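Glutathione S-transferase (Gordonia bronchialis, PDB 4PTS) probably acts as a glutathione transferase of the omega-like, cysteine-dependent kind, using glutathione as its thiol substrate. Local coordinates at residues F22-K27 with V182-Y187. Residues are numbered along the deposited sequence; the frame is centred on the assembly and turned at random.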
loop_
_atom_site.group_PDB
_atom_site.type_symbol
_atom_site.label_atom_id
_atom_site.label_comp_id
_atom_site.label_asym_id
_atom_site.label_seq_id
_atom_site.Cartn_x
_atom_site.Cartn_y
_atom_site.Cartn_z
ATOM N N PHE B 22 -13.177 -4.234 -14.630
ATOM C CA PHE B 22 -13.077 -5.658 -14.434
ATOM C C PHE B 22 -14.464 -6.254 -14.255
ATOM O O PHE B 22 -15.192 -5.908 -13.306
ATOM C CB PHE B 22 -12.250 -5.990 -13.209
ATOM C CG PHE B 22 -12.328 -7.426 -12.830
ATOM C CD1 PHE B 22 -11.990 -8.413 -13.755
ATOM C CD2 PHE B 22 -12.760 -7.804 -11.575
ATOM C CE1 PHE B 22 -12.077 -9.753 -13.429
ATOM C CE2 PHE B 22 -12.843 -9.146 -11.242
ATOM C CZ PHE B 22 -12.502 -10.122 -12.170
ATOM N N VAL B 23 -14.820 -7.156 -15.161
ATOM C CA VAL B 23 -16.094 -7.847 -15.083
ATOM C C VAL B 23 -15.815 -9.348 -15.013
ATOM O O VAL B 23 -15.183 -9.925 -15.900
ATOM C CB VAL B 23 -16.974 -7.485 -16.294
ATOM C CG1 VAL B 23 -18.402 -7.916 -16.063
ATOM C CG2 VAL B 23 -16.943 -5.983 -16.542
ATOM N N ARG B 24 -16.270 -9.975 -13.942
ATOM C CA ARG B 24 -15.950 -11.373 -13.694
ATOM C C ARG B 24 -16.821 -12.356 -14.496
ATOM O O ARG B 24 -18.028 -12.154 -14.629
ATOM C CB ARG B 24 -16.116 -11.637 -12.209
ATOM C CG ARG B 24 -15.595 -12.979 -11.747
ATOM C CD ARG B 24 -15.888 -13.175 -10.271
ATOM N NE ARG B 24 -15.129 -12.264 -9.401
ATOM C CZ ARG B 24 -13.875 -12.462 -9.000
ATOM N NH1 ARG B 24 -13.184 -13.500 -9.414
ATOM N NH2 ARG B 24 -13.298 -11.593 -8.190
ATOM N N ASP B 25 -16.195 -13.426 -15.002
ATOM C CA ASP B 25 -16.885 -14.496 -15.753
ATOM C C ASP B 25 -17.395 -15.605 -14.806
ATOM O O ASP B 25 -16.640 -16.499 -14.424
ATOM C CB ASP B 25 -15.960 -15.084 -16.835
ATOM N N THR B 26 -18.685 -15.534 -14.464
ATOM C CA THR B 26 -19.348 -16.420 -13.476
ATOM C C THR B 26 -19.860 -17.801 -14.008
ATOM O O THR B 26 -20.910 -18.295 -13.558
ATOM C CB THR B 26 -20.538 -15.670 -12.781
ATOM O OG1 THR B 26 -20.969 -16.400 -11.626
ATOM C CG2 THR B 26 -21.767 -15.463 -13.735
ATOM N N LYS B 27 -19.133 -18.431 -14.936
ATOM C CA LYS B 27 -19.559 -19.743 -15.449
ATOM C C LYS B 27 -19.142 -20.867 -14.478
ATOM O O LYS B 27 -18.036 -21.407 -14.601
ATOM C CB LYS B 27 -18.983 -19.993 -16.858
ATOM N N VAL B 182 -17.604 -5.051 -1.878
ATOM C CA VAL B 182 -16.394 -5.286 -1.090
ATOM C C VAL B 182 -15.629 -6.496 -1.544
ATOM O O VAL B 182 -14.507 -6.342 -1.991
ATOM C CB VAL B 182 -16.689 -5.467 0.407
ATOM C CG1 VAL B 182 -15.409 -5.765 1.165
ATOM C CG2 VAL B 182 -17.365 -4.225 0.944
ATOM N N ASN B 183 -16.220 -7.687 -1.422
ATOM C CA ASN B 183 -15.525 -8.924 -1.794
ATOM C C ASN B 183 -14.952 -8.775 -3.179
ATOM O O ASN B 183 -13.792 -9.039 -3.422
ATOM C CB ASN B 183 -16.454 -10.153 -1.796
ATOM C CG ASN B 183 -17.008 -10.500 -0.415
ATOM O OD1 ASN B 183 -18.173 -10.924 -0.298
ATOM N ND2 ASN B 183 -16.194 -10.342 0.627
ATOM N N ASN B 184 -15.813 -8.340 -4.072
ATOM C CA ASN B 184 -15.489 -8.107 -5.441
ATOM C C ASN B 184 -15.082 -6.644 -5.714
ATOM O O ASN B 184 -14.476 -6.336 -6.739
ATOM C CB ASN B 184 -16.700 -8.440 -6.263
ATOM C CG ASN B 184 -16.324 -8.867 -7.649
ATOM O OD1 ASN B 184 -15.317 -8.469 -8.207
ATOM N ND2 ASN B 184 -17.146 -9.699 -8.209
ATOM N N GLY B 185 -15.465 -5.738 -4.827
ATOM C CA GLY B 185 -15.030 -4.355 -4.918
ATOM C C GLY B 185 -13.533 -4.230 -5.038
ATOM O O GLY B 185 -13.030 -3.477 -5.867
ATOM N N VAL B 186 -12.813 -4.992 -4.233
ATOM C CA VAL B 186 -11.378 -4.901 -4.269
ATOM C C VAL B 186 -10.830 -5.353 -5.603
ATOM O O VAL B 186 -9.899 -4.737 -6.116
ATOM C CB VAL B 186 -10.702 -5.646 -3.116
ATOM C CG1 VAL B 186 -11.165 -5.062 -1.786
ATOM C CG2 VAL B 186 -10.953 -7.138 -3.196
ATOM N N TYR B 187 -11.391 -6.420 -6.160
ATOM C CA TYR B 187 -10.964 -6.896 -7.476
ATOM C C TYR B 187 -11.244 -5.867 -8.577
ATOM O O TYR B 187 -10.434 -5.641 -9.477
ATOM C CB TYR B 187 -11.624 -8.221 -7.777
ATOM C CG TYR B 187 -10.919 -9.351 -7.073
ATOM C CD1 TYR B 187 -11.269 -9.745 -5.780
ATOM C CD2 TYR B 187 -9.878 -10.007 -7.683
ATOM C CE1 TYR B 187 -10.606 -10.788 -5.118
ATOM C CE2 TYR B 187 -9.208 -11.056 -7.050
ATOM C CZ TYR B 187 -9.573 -11.457 -5.766
ATOM O OH TYR B 187 -8.875 -12.506 -5.193
#
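Arg-24 lays one corner of its guanidinium over a face of the Tyr-187 ring, a cation-pi contact that joins the loop ahead of strand 48-53 to the all-helical C-terminal domain of the glutathione transferase fold. CZ stands 4.9 Å from the ring centroid and 17° off the ring normal. The two planes are 75° apart, which makes the contact edge-on for the guanidinium rather than a parallel stack: NH2 leads, 3.5 Å from Tyr-187 CG and displaced toward the rim. A chain extended through chi1 and chi2 bends at chi3 (-68°), which turns NE out of line with the aliphatic part, toward Asn-184 ND2.

Phe-22 reaches the base of the same tyrosine, its CE2 3.8 Å from Tyr-187 CB; the two side chains run side by side. Its CE2 also lies over a guanidinium face of Arg-24, 3.8 Å above that plane. Asn-184, three residues before Tyr-187, brings its amide to the guanidinium edge, with ND2 3.5 Å from Arg-24 NE; as both are donors, this is proximity without a hydrogen bond. An alanine at Asn-184 would probably leave this guanidinium edge and Phe-22 CE2 less closely packed and deprive Tyr-179 OH of a weak hydrogen bond.

Tyr-187 is predicted to be the proton donor or acceptor of the active site, so the loop covers part of a presumed catalytic residue. At the tip of the same side chain, Tyr-187 OH is hydrogen-bonded to Tyr-288 OH.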